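Long-range contacts in putative acetyl xylan esterase (Cellvibrio japonicus, PDB 2W9X), which removes acetyl groups from plant cell wall polysaccharides, acting on acetylated glucomannan in strong preference to acetylated xylan: residues B[50-61]-B[107-117]; B[152-160]-B[170-180]. All coordinates share one frame; numbering follows the deposited sequence.

Contact 1: residues B[50-61]-B[107-117]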
loop_
_atom_site.group_PDB
_atom_site.type_symbol
_atom_site.label_atom_id
_atom_site.label_comp_id
_atom_site.label_asym_id
_atom_site.label_seq_id
_atom_site.Cartn_x
_atom_site.Cartn_y
_atom_site.Cartn_z
ATOM N N TYR B 50 -6.707 -8.299 -32.742
ATOM C CA TYR B 50 -6.602 -8.330 -31.268
ATOM C C TYR B 50 -6.733 -9.750 -30.706
ATOM O O TYR B 50 -7.292 -10.627 -31.357
ATOM C CB TYR B 50 -7.680 -7.426 -30.647
ATOM C CG TYR B 50 -8.987 -7.567 -31.366
ATOM C CD1 TYR B 50 -9.290 -6.752 -32.474
ATOM C CD2 TYR B 50 -9.895 -8.568 -30.999
ATOM C CE1 TYR B 50 -10.490 -6.912 -33.170
ATOM C CE2 TYR B 50 -11.085 -8.738 -31.680
ATOM C CZ TYR B 50 -11.376 -7.912 -32.766
ATOM O OH TYR B 50 -12.555 -8.086 -33.434
ATOM N N SER B 51 -6.229 -9.974 -29.490
ATOM C CA SER B 51 -6.416 -11.270 -28.803
ATOM C C SER B 51 -6.521 -11.170 -27.278
ATOM O O SER B 51 -7.166 -12.017 -26.637
ATOM C CB SER B 51 -5.326 -12.270 -29.187
ATOM O OG SER B 51 -4.056 -11.732 -28.897
ATOM N N TRP B 52 -5.895 -10.144 -26.695
ATOM C CA TRP B 52 -6.004 -9.902 -25.256
ATOM C C TRP B 52 -7.469 -9.554 -24.920
ATOM O O TRP B 52 -8.204 -9.062 -25.784
ATOM C CB TRP B 52 -5.052 -8.790 -24.802
ATOM C CG TRP B 52 -3.585 -9.158 -24.802
ATOM C CD1 TRP B 52 -2.670 -8.822 -25.747
ATOM C CD2 TRP B 52 -2.868 -9.924 -23.807
ATOM N NE1 TRP B 52 -1.429 -9.326 -25.418
ATOM C CE2 TRP B 52 -1.520 -10.007 -24.235
ATOM C CE3 TRP B 52 -3.234 -10.552 -22.608
ATOM C CZ2 TRP B 52 -0.527 -10.685 -23.500
ATOM C CZ3 TRP B 52 -2.241 -11.232 -21.870
ATOM C CH2 TRP B 52 -0.900 -11.285 -22.324
ATOM N N PRO B 53 -7.910 -9.837 -23.677
ATOM C CA PRO B 53 -9.336 -9.616 -23.387
ATOM C C PRO B 53 -9.774 -8.138 -23.420
ATOM O O PRO B 53 -8.929 -7.239 -23.349
ATOM C CB PRO B 53 -9.520 -10.188 -21.969
ATOM C CG PRO B 53 -8.207 -10.743 -21.528
ATOM C CD PRO B 53 -7.149 -10.361 -22.527
ATOM N N ALA B 54 -11.089 -7.913 -23.538
ATOM C CA ALA B 54 -11.739 -6.628 -23.214
ATOM C C ALA B 54 -11.388 -5.425 -24.108
ATOM O O ALA B 54 -11.610 -4.266 -23.721
ATOM C CB ALA B 54 -11.544 -6.284 -21.718
ATOM N N VAL B 55 -10.851 -5.714 -25.295
ATOM C CA VAL B 55 -10.563 -4.722 -26.320
ATOM C C VAL B 55 -11.854 -3.967 -26.688
ATOM O O VAL B 55 -12.950 -4.532 -26.615
ATOM C CB VAL B 55 -9.898 -5.408 -27.570
ATOM C CG1 VAL B 55 -9.969 -4.545 -28.793
ATOM C CG2 VAL B 55 -8.449 -5.770 -27.263
ATOM N N TYR B 56 -11.723 -2.683 -27.026
ATOM C CA TYR B 56 -12.879 -1.884 -27.461
ATOM C C TYR B 56 -12.548 -0.836 -28.522
ATOM O O TYR B 56 -11.400 -0.385 -28.636
ATOM C CB TYR B 56 -13.609 -1.234 -26.269
ATOM C CG TYR B 56 -12.771 -0.310 -25.410
ATOM C CD1 TYR B 56 -12.715 1.061 -25.678
ATOM C CD2 TYR B 56 -12.052 -0.805 -24.314
ATOM C CE1 TYR B 56 -11.953 1.918 -24.886
ATOM C CE2 TYR B 56 -11.287 0.042 -23.515
ATOM C CZ TYR B 56 -11.242 1.402 -23.801
ATOM O OH TYR B 56 -10.498 2.246 -23.012
ATOM N N PHE B 57 -13.573 -0.463 -29.285
ATOM C CA PHE B 57 -13.485 0.558 -30.337
ATOM C C PHE B 57 -14.636 1.554 -30.177
ATOM O O PHE B 57 -15.797 1.148 -29.970
ATOM C CB PHE B 57 -13.557 -0.090 -31.724
ATOM C CG PHE B 57 -12.534 -1.172 -31.947
ATOM C CD1 PHE B 57 -11.291 -0.869 -32.515
ATOM C CD2 PHE B 57 -12.812 -2.491 -31.611
ATOM C CE1 PHE B 57 -10.347 -1.865 -32.721
ATOM C CE2 PHE B 57 -11.863 -3.496 -31.816
ATOM C CZ PHE B 57 -10.634 -3.182 -32.369
ATOM N N GLU B 58 -14.314 2.846 -30.254
ATOM C CA GLU B 58 -15.309 3.902 -30.082
ATOM C C GLU B 58 -15.327 4.843 -31.271
ATOM O O GLU B 58 -14.284 5.089 -31.897
ATOM C CB GLU B 58 -15.070 4.701 -28.805
ATOM C CG GLU B 58 -15.423 3.937 -27.533
ATOM C CD GLU B 58 -14.947 4.634 -26.286
ATOM O OE1 GLU B 58 -15.807 5.014 -25.475
ATOM O OE2 GLU B 58 -13.718 4.811 -26.112
ATOM N N THR B 59 -16.520 5.353 -31.577
ATOM C CA THR B 59 -16.683 6.410 -32.582
ATOM C C THR B 59 -17.855 7.350 -32.263
ATOM O O THR B 59 -18.694 7.046 -31.402
ATOM C CB THR B 59 -16.777 5.851 -34.022
ATOM O OG1 THR B 59 -16.521 6.910 -34.943
ATOM C CG2 THR B 59 -18.147 5.248 -34.322
ATOM N N ALA B 60 -17.903 8.484 -32.972
ATOM C CA ALA B 60 -18.910 9.517 -32.758
ATOM C C ALA B 60 -19.176 10.247 -34.064
ATOM O O ALA B 60 -18.238 10.572 -34.808
ATOM C CB ALA B 60 -18.454 10.501 -31.676
ATOM N N PHE B 61 -20.452 10.506 -34.343
ATOM C CA PHE B 61 -20.850 11.150 -35.602
ATOM C C PHE B 61 -22.259 11.736 -35.563
ATOM O O PHE B 61 -23.120 11.275 -34.806
ATOM C CB PHE B 61 -20.745 10.158 -36.766
ATOM C CG PHE B 61 -21.733 9.029 -36.689
ATOM C CD1 PHE B 61 -21.531 7.963 -35.812
ATOM C CD2 PHE B 61 -22.867 9.030 -37.492
ATOM C CE1 PHE B 61 -22.449 6.921 -35.735
ATOM C CE2 PHE B 61 -23.791 7.991 -37.423
ATOM C CZ PHE B 61 -23.582 6.934 -36.544
ATOM N N HIS B 107 -24.403 10.919 -32.380
ATOM C CA HIS B 107 -24.299 9.572 -31.807
ATOM C C HIS B 107 -22.907 9.205 -31.299
ATOM O O HIS B 107 -21.900 9.567 -31.906
ATOM C CB HIS B 107 -24.734 8.531 -32.832
ATOM C CG HIS B 107 -26.098 8.772 -33.386
ATOM N ND1 HIS B 107 -27.235 8.226 -32.829
ATOM C CD2 HIS B 107 -26.511 9.511 -34.443
ATOM C CE1 HIS B 107 -28.290 8.615 -33.521
ATOM N NE2 HIS B 107 -27.879 9.393 -34.508
ATOM N N ARG B 108 -22.871 8.476 -30.184
ATOM C CA ARG B 108 -21.646 7.852 -29.671
ATOM C C ARG B 108 -21.830 6.338 -29.709
ATOM O O ARG B 108 -22.869 5.832 -29.279
ATOM C CB ARG B 108 -21.323 8.330 -28.241
ATOM C CG ARG B 108 -20.902 9.805 -28.176
ATOM C CD ARG B 108 -20.326 10.226 -26.833
ATOM N NE ARG B 108 -21.349 10.426 -25.804
ATOM C CZ ARG B 108 -21.512 9.646 -24.733
ATOM N NH1 ARG B 108 -20.723 8.592 -24.530
ATOM N NH2 ARG B 108 -22.472 9.921 -23.858
ATOM N N VAL B 109 -20.841 5.621 -30.249
ATOM C CA VAL B 109 -20.921 4.160 -30.392
ATOM C C VAL B 109 -19.665 3.458 -29.853
ATOM O O VAL B 109 -18.549 3.784 -30.254
ATOM C CB VAL B 109 -21.169 3.736 -31.860
ATOM C CG1 VAL B 109 -21.202 2.221 -31.991
ATOM C CG2 VAL B 109 -22.469 4.344 -32.397
ATOM N N ARG B 110 -19.872 2.487 -28.963
ATOM C CA ARG B 110 -18.793 1.720 -28.331
ATOM C C ARG B 110 -18.999 0.219 -28.567
ATOM O O ARG B 110 -20.034 -0.335 -28.191
ATOM C CB ARG B 110 -18.768 2.019 -26.825
ATOM C CG ARG B 110 -17.633 1.364 -26.035
ATOM C CD ARG B 110 -17.670 1.813 -24.586
ATOM N NE ARG B 110 -16.649 1.153 -23.773
ATOM C CZ ARG B 110 -15.549 1.737 -23.309
ATOM N NH1 ARG B 110 -15.292 3.014 -23.562
ATOM N NH2 ARG B 110 -14.701 1.038 -22.567
ATOM N N LEU B 111 -18.022 -0.421 -29.208
ATOM C CA LEU B 111 -18.042 -1.867 -29.426
ATOM C C LEU B 111 -17.055 -2.512 -28.454
ATOM O O LEU B 111 -15.905 -2.056 -28.355
ATOM C CB LEU B 111 -17.650 -2.188 -30.875
ATOM C CG LEU B 111 -17.289 -3.630 -31.262
ATOM C CD1 LEU B 111 -18.532 -4.499 -31.436
ATOM C CD2 LEU B 111 -16.418 -3.663 -32.527
ATOM N N GLU B 112 -17.494 -3.554 -27.736
ATOM C CA GLU B 112 -16.625 -4.227 -26.752
ATOM C C GLU B 112 -16.524 -5.738 -26.955
ATOM O O GLU B 112 -17.531 -6.423 -27.096
ATOM C CB GLU B 112 -17.110 -3.959 -25.311
ATOM C CG GLU B 112 -17.132 -2.479 -24.905
ATOM C CD GLU B 112 -17.728 -2.217 -23.535
ATOM O OE1 GLU B 112 -18.443 -3.082 -22.969
ATOM O OE2 GLU B 112 -17.477 -1.116 -23.014
ATOM N N LYS B 113 -15.297 -6.249 -26.940
ATOM C CA LYS B 113 -15.037 -7.690 -26.866
ATOM C C LYS B 113 -15.361 -8.200 -25.445
ATOM O O LYS B 113 -15.001 -7.570 -24.446
ATOM C CB LYS B 113 -13.578 -7.964 -27.242
ATOM C CG LYS B 113 -13.072 -9.388 -27.075
ATOM C CD LYS B 113 -11.554 -9.329 -26.905
ATOM C CE LYS B 113 -10.821 -10.445 -27.618
ATOM N NZ LYS B 113 -10.828 -11.715 -26.869
ATOM N N LEU B 114 -16.059 -9.333 -25.376
ATOM C CA LEU B 114 -16.511 -9.910 -24.103
ATOM C C LEU B 114 -15.704 -11.142 -23.738
ATOM O O LEU B 114 -15.407 -11.380 -22.579
ATOM C CB LEU B 114 -17.989 -10.318 -24.230
ATOM C CG LEU B 114 -19.110 -9.325 -23.961
ATOM C CD1 LEU B 114 -18.758 -7.901 -24.251
ATOM C CD2 LEU B 114 -20.415 -9.741 -24.623
ATOM N N THR B 115 -15.357 -11.930 -24.747
ATOM C CA THR B 115 -14.831 -13.275 -24.546
ATOM C C THR B 115 -13.296 -13.328 -24.565
ATOM O O THR B 115 -12.632 -12.362 -24.948
ATOM C CB THR B 115 -15.384 -14.226 -25.607
ATOM O OG1 THR B 115 -15.272 -13.605 -26.890
ATOM C CG2 THR B 115 -16.858 -14.564 -25.337
ATOM N N GLU B 116 -12.751 -14.457 -24.118
ATOM C CA GLU B 116 -11.320 -14.683 -24.090
ATOM C C GLU B 116 -10.932 -15.615 -25.224
ATOM O O GLU B 116 -11.624 -16.612 -25.481
ATOM C CB GLU B 116 -10.884 -15.302 -22.760
ATOM C CG GLU B 116 -9.376 -15.541 -22.691
ATOM C CD GLU B 116 -8.900 -16.117 -21.376
ATOM O OE1 GLU B 116 -9.638 -16.893 -20.728
ATOM O OE2 GLU B 116 -7.756 -15.801 -20.994
ATOM N N THR B 117 -9.828 -15.266 -25.885
ATOM C CA THR B 117 -9.228 -16.039 -26.968
ATOM C C THR B 117 -7.751 -16.243 -26.633
ATOM O O THR B 117 -6.942 -15.320 -26.794
ATOM C CB THR B 117 -9.315 -15.286 -28.319
ATOM O OG1 THR B 117 -8.841 -13.937 -28.151
ATOM C CG2 THR B 117 -10.749 -15.261 -28.869
HETATM O O HOH W 1 -9.591 -12.257 -30.174
HETATM O O HOH W 2 -8.481 -13.012 -24.803
#
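Y56 and R110 meet across antiparallel strands 56-61 and 108-113 in the N-terminal beta domain of this CE2 esterase. F57 pairs with L111 and T59 with V109, two N-H...O bonds each. The R110 guanidinium stacks nearly flat over one face of the Y56 ring, a cation-pi contact, with R110 CZ 4.0 Å from the ring centroid and the planes at 23°. The R110 chain is extended as far as NE, with CG anti to the backbone N (chi1 -176°). At the guanidinium edge, R110 NH1 makes a salt bridge to E58 OE1 at 2.8 Å, through a weak hydrogen bond bent to 136°. R110 NE donates to E112 OE2, near the guanidinium plane, in a second salt bridge. E58 also pairs with R141, E112 with R78 and K186. The face with F57, T59, V109 and L111 is buried and largely apolar: F57 CD2 touches L111 CD2 at 3.9 Å, and F124 and F127 pack there. At the H107 end the backbone bonds hold, but the H107 and R108 side chains face solvent, and the H107 and F61 rings are strongly offset. At the other end K113 bends along the 51-54 loop, K113 CE 3.5 Å from W52 O, and K113 NZ donates to T115 O.

Contact 2: residues B[152-160]-B[170-180]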
loop_
_atom_site.group_PDB
_atom_site.type_symbol
_atom_site.label_atom_id
_atom_site.label_comp_id
_atom_site.label_asym_id
_atom_site.label_seq_id
_atom_site.Cartn_x
_atom_site.Cartn_y
_atom_site.Cartn_z
ATOM N N PHE B 152 -9.115 -14.634 -12.998
ATOM C CA PHE B 152 -9.891 -13.664 -12.202
ATOM C C PHE B 152 -9.964 -12.324 -12.923
ATOM O O PHE B 152 -11.023 -11.711 -13.004
ATOM C CB PHE B 152 -9.264 -13.454 -10.819
ATOM C CG PHE B 152 -9.255 -14.671 -9.939
ATOM C CD1 PHE B 152 -9.997 -15.809 -10.249
ATOM C CD2 PHE B 152 -8.517 -14.662 -8.752
ATOM C CE1 PHE B 152 -9.987 -16.934 -9.396
ATOM C CE2 PHE B 152 -8.508 -15.782 -7.893
ATOM C CZ PHE B 152 -9.251 -16.904 -8.213
ATOM N N THR B 153 -8.841 -11.877 -13.486
ATOM C CA THR B 153 -8.813 -10.595 -14.212
ATOM C C THR B 153 -9.574 -10.643 -15.553
ATOM O O THR B 153 -10.265 -9.670 -15.920
ATOM C CB THR B 153 -7.344 -10.095 -14.399
ATOM O OG1 THR B 153 -6.746 -9.886 -13.113
ATOM C CG2 THR B 153 -7.303 -8.806 -15.177
ATOM N N VAL B 154 -9.448 -11.761 -16.269
ATOM C CA VAL B 154 -10.213 -12.023 -17.506
ATOM C C VAL B 154 -11.742 -11.968 -17.282
ATOM O O VAL B 154 -12.486 -11.502 -18.146
ATOM C CB VAL B 154 -9.875 -13.421 -18.094
ATOM C CG1 VAL B 154 -10.827 -13.795 -19.238
ATOM C CG2 VAL B 154 -8.391 -13.523 -18.557
ATOM N N GLY B 155 -12.209 -12.477 -16.144
ATOM C CA GLY B 155 -13.650 -12.658 -15.924
ATOM C C GLY B 155 -14.130 -14.048 -16.333
ATOM O O GLY B 155 -15.281 -14.238 -16.694
ATOM N N TYR B 156 -13.211 -15.008 -16.304
ATOM C CA TYR B 156 -13.483 -16.432 -16.503
ATOM C C TYR B 156 -14.771 -16.903 -15.856
ATOM O O TYR B 156 -14.876 -16.933 -14.617
ATOM C CB TYR B 156 -12.329 -17.211 -15.890
ATOM C CG TYR B 156 -12.333 -18.731 -15.959
ATOM C CD1 TYR B 156 -11.399 -19.398 -16.744
ATOM C CD2 TYR B 156 -13.178 -19.504 -15.143
ATOM C CE1 TYR B 156 -11.333 -20.795 -16.767
ATOM C CE2 TYR B 156 -13.127 -20.898 -15.168
ATOM C CZ TYR B 156 -12.196 -21.528 -15.982
ATOM O OH TYR B 156 -12.137 -22.902 -16.005
ATOM N N GLY B 157 -15.715 -17.306 -16.708
ATOM C CA GLY B 157 -16.995 -17.880 -16.315
ATOM C C GLY B 157 -17.824 -17.011 -15.386
ATOM O O GLY B 157 -18.655 -17.539 -14.646
ATOM N N ASN B 158 -17.627 -15.688 -15.437
ATOM C CA ASN B 158 -18.172 -14.822 -14.380
ATOM C C ASN B 158 -19.706 -14.677 -14.406
ATOM O O ASN B 158 -20.329 -14.501 -13.351
ATOM C CB ASN B 158 -17.448 -13.458 -14.302
ATOM C CG ASN B 158 -17.589 -12.619 -15.584
ATOM O OD1 ASN B 158 -18.156 -13.062 -16.573
ATOM N ND2 ASN B 158 -17.076 -11.391 -15.545
ATOM N N THR B 159 -20.313 -14.771 -15.590
ATOM C CA THR B 159 -21.772 -14.649 -15.700
ATOM C C THR B 159 -22.483 -16.006 -15.701
ATOM O O THR B 159 -23.678 -16.074 -15.947
ATOM C CB THR B 159 -22.210 -13.875 -16.973
ATOM O OG1 THR B 159 -21.930 -14.678 -18.124
ATOM C CG2 THR B 159 -21.472 -12.531 -17.076
ATOM N N SER B 160 -21.751 -17.086 -15.463
ATOM C CA SER B 160 -22.384 -18.402 -15.400
ATOM C C SER B 160 -23.177 -18.531 -14.107
ATOM O O SER B 160 -22.656 -18.203 -13.035
ATOM C CB SER B 160 -21.351 -19.523 -15.466
ATOM O OG SER B 160 -22.002 -20.782 -15.367
ATOM N N LEU B 170 -18.319 -22.294 -20.695
ATOM C CA LEU B 170 -17.259 -21.443 -20.152
ATOM C C LEU B 170 -16.951 -20.284 -21.096
ATOM O O LEU B 170 -16.895 -19.132 -20.676
ATOM C CB LEU B 170 -16.005 -22.263 -19.830
ATOM C CG LEU B 170 -14.719 -21.553 -19.361
ATOM C CD1 LEU B 170 -14.982 -20.643 -18.159
ATOM C CD2 LEU B 170 -13.651 -22.604 -19.022
ATOM N N PHE B 171 -16.778 -20.583 -22.374
ATOM C CA PHE B 171 -16.541 -19.542 -23.365
ATOM C C PHE B 171 -17.672 -18.492 -23.386
ATOM O O PHE B 171 -17.392 -17.289 -23.308
ATOM C CB PHE B 171 -16.310 -20.153 -24.764
ATOM C CG PHE B 171 -16.377 -19.150 -25.877
ATOM C CD1 PHE B 171 -15.274 -18.359 -26.182
ATOM C CD2 PHE B 171 -17.559 -18.978 -26.608
ATOM C CE1 PHE B 171 -15.343 -17.412 -27.215
ATOM C CE2 PHE B 171 -17.644 -18.033 -27.627
ATOM C CZ PHE B 171 -16.529 -17.249 -27.936
ATOM N N LYS B 172 -18.928 -18.957 -23.484
ATOM C CA LYS B 172 -20.124 -18.089 -23.551
ATOM C C LYS B 172 -20.345 -17.222 -22.317
ATOM O O LYS B 172 -20.839 -16.092 -22.421
ATOM C CB LYS B 172 -21.414 -18.917 -23.732
ATOM C CG LYS B 172 -21.673 -19.476 -25.104
ATOM C CD LYS B 172 -23.052 -20.147 -25.122
ATOM N N THR B 173 -20.035 -17.769 -21.145
ATOM C CA THR B 173 -20.360 -17.104 -19.897
ATOM C C THR B 173 -19.244 -16.171 -19.429
ATOM O O THR B 173 -19.399 -15.454 -18.442
ATOM C CB THR B 173 -20.756 -18.115 -18.794
ATOM O OG1 THR B 173 -19.705 -19.076 -18.602
ATOM C CG2 THR B 173 -22.068 -18.833 -19.154
ATOM N N THR B 174 -18.132 -16.158 -20.154
ATOM C CA THR B 174 -17.013 -15.274 -19.825
ATOM C C THR B 174 -17.304 -13.881 -20.402
ATOM O O THR B 174 -17.424 -13.712 -21.619
ATOM C CB THR B 174 -15.637 -15.862 -20.296
ATOM O OG1 THR B 174 -15.368 -17.091 -19.607
ATOM C CG2 THR B 174 -14.486 -14.883 -20.034
ATOM N N ASN B 175 -17.467 -12.895 -19.519
ATOM C CA ASN B 175 -17.694 -11.518 -19.956
ATOM C C ASN B 175 -16.669 -10.588 -19.314
ATOM O O ASN B 175 -16.835 -10.144 -18.163
ATOM C CB ASN B 175 -19.124 -11.061 -19.652
ATOM C CG ASN B 175 -19.449 -9.692 -20.251
ATOM O OD1 ASN B 175 -18.572 -8.848 -20.424
ATOM N ND2 ASN B 175 -20.724 -9.464 -20.546
ATOM N N SER B 176 -15.622 -10.275 -20.078
ATOM C CA SER B 176 -14.523 -9.485 -19.558
ATOM C C SER B 176 -14.935 -8.074 -19.147
ATOM O O SER B 176 -14.313 -7.479 -18.272
ATOM C CB SER B 176 -13.377 -9.434 -20.577
ATOM O OG SER B 176 -12.755 -10.709 -20.680
ATOM N N GLN B 177 -15.977 -7.548 -19.788
ATOM C CA GLN B 177 -16.418 -6.181 -19.559
ATOM C C GLN B 177 -17.170 -6.046 -18.239
ATOM O O GLN B 177 -17.381 -4.930 -17.738
ATOM C CB GLN B 177 -17.291 -5.691 -20.720
ATOM C CG GLN B 177 -16.600 -5.690 -22.089
ATOM C CD GLN B 177 -15.348 -4.821 -22.151
ATOM O OE1 GLN B 177 -14.555 -4.947 -23.077
ATOM N NE2 GLN B 177 -15.177 -3.935 -21.185
ATOM N N MET B 178 -17.572 -7.184 -17.677
ATOM C CA MET B 178 -18.155 -7.209 -16.330
ATOM C C MET B 178 -17.199 -7.659 -15.227
ATOM O O MET B 178 -17.566 -7.648 -14.045
ATOM C CB MET B 178 -19.432 -8.011 -16.321
ATOM C CG MET B 178 -20.444 -7.259 -17.121
ATOM S SD MET B 178 -22.022 -7.904 -16.896
ATOM C CE MET B 178 -21.818 -9.477 -17.701
ATOM N N ALA B 179 -15.973 -8.019 -15.610
ATOM C CA ALA B 179 -14.928 -8.252 -14.628
ATOM C C ALA B 179 -14.560 -6.917 -13.963
ATOM O O ALA B 179 -14.884 -5.849 -14.477
ATOM C CB ALA B 179 -13.706 -8.911 -15.279
ATOM N N PHE B 180 -13.844 -6.988 -12.841
ATOM C CA PHE B 180 -13.557 -5.805 -12.023
ATOM C C PHE B 180 -12.706 -4.717 -12.699
ATOM O O PHE B 180 -12.792 -3.546 -12.324
ATOM C CB PHE B 180 -12.949 -6.220 -10.669
ATOM C CG PHE B 180 -11.648 -6.997 -10.787
ATOM C CD1 PHE B 180 -10.421 -6.329 -10.985
ATOM C CD2 PHE B 180 -11.645 -8.389 -10.657
ATOM C CE1 PHE B 180 -9.212 -7.039 -11.086
ATOM C CE2 PHE B 180 -10.458 -9.106 -10.747
ATOM C CZ PHE B 180 -9.227 -8.422 -10.967
#
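The Y156 ring carries L170 on one face: CD1 of L170 sits over the ring centre, 3.5 Å from the Y156 centroid, a CH-pi contact. L170 CD2 lies near the phenol end, 3.4 Å from Y156 OH. That hydroxyl is hydrogen-bonded to H334, and the ring also stacks with H336, which probably raises the nucleophilicity of S151, the probable nucleophile. The contact thus lies beside the probable catalytic centre of the SGNH (GDSL-like) domain, where the loop after helix 151-154 packs on segment 170-180. The F180 ring meets that helix obliquely, with F180 CE2 3.5 Å from F152 O.

The N158 amide is the second flat group. N158 OD1 accepts from N175 N at 3.0 Å, and N158 ND2 donates to N175 O from above the carbonyl plane. The pair of bonds fixes the amide's rotation. N158 CG stands between the backbone N and the carbonyl carbon (chi1 62°), which turns the amide onto N175. M178 N reaches N175 O from the opposite face of the carbonyl plane, and N158 ND2 has a further partner in D342. G155 opens a type II turn that ends at N158. Within it G157 N points almost straight at T174 OG1, at 174°, and T174 OG1 in turn donates to L170 O. T173 O takes two donors from T159: the backbone N and, at 2.7 Å, T159 OG1.

In the fold
From the N terminus, the chain first runs through the beta domain. Contact 1 pairs strand 56-62 with strand 108-113 and closes a loop of 45 residues that holds other strands of that domain. The chain then passes through strands 122-128 and 134-135 into the parallel sheet at strand 144-149. Contact 2 follows, closing a short loop of nine residues between 160 and 170. The two contacts are in series and neither nest nor cross. They meet at the domain boundary; the centres of contact 1 and contact 2 are about 15 Å apart. There L114 O and S176 N, 2.7 Å apart, probably form a hydrogen bond, and P53 packs on S176. The beta domain is thereby joined to the catalytic domain near S151.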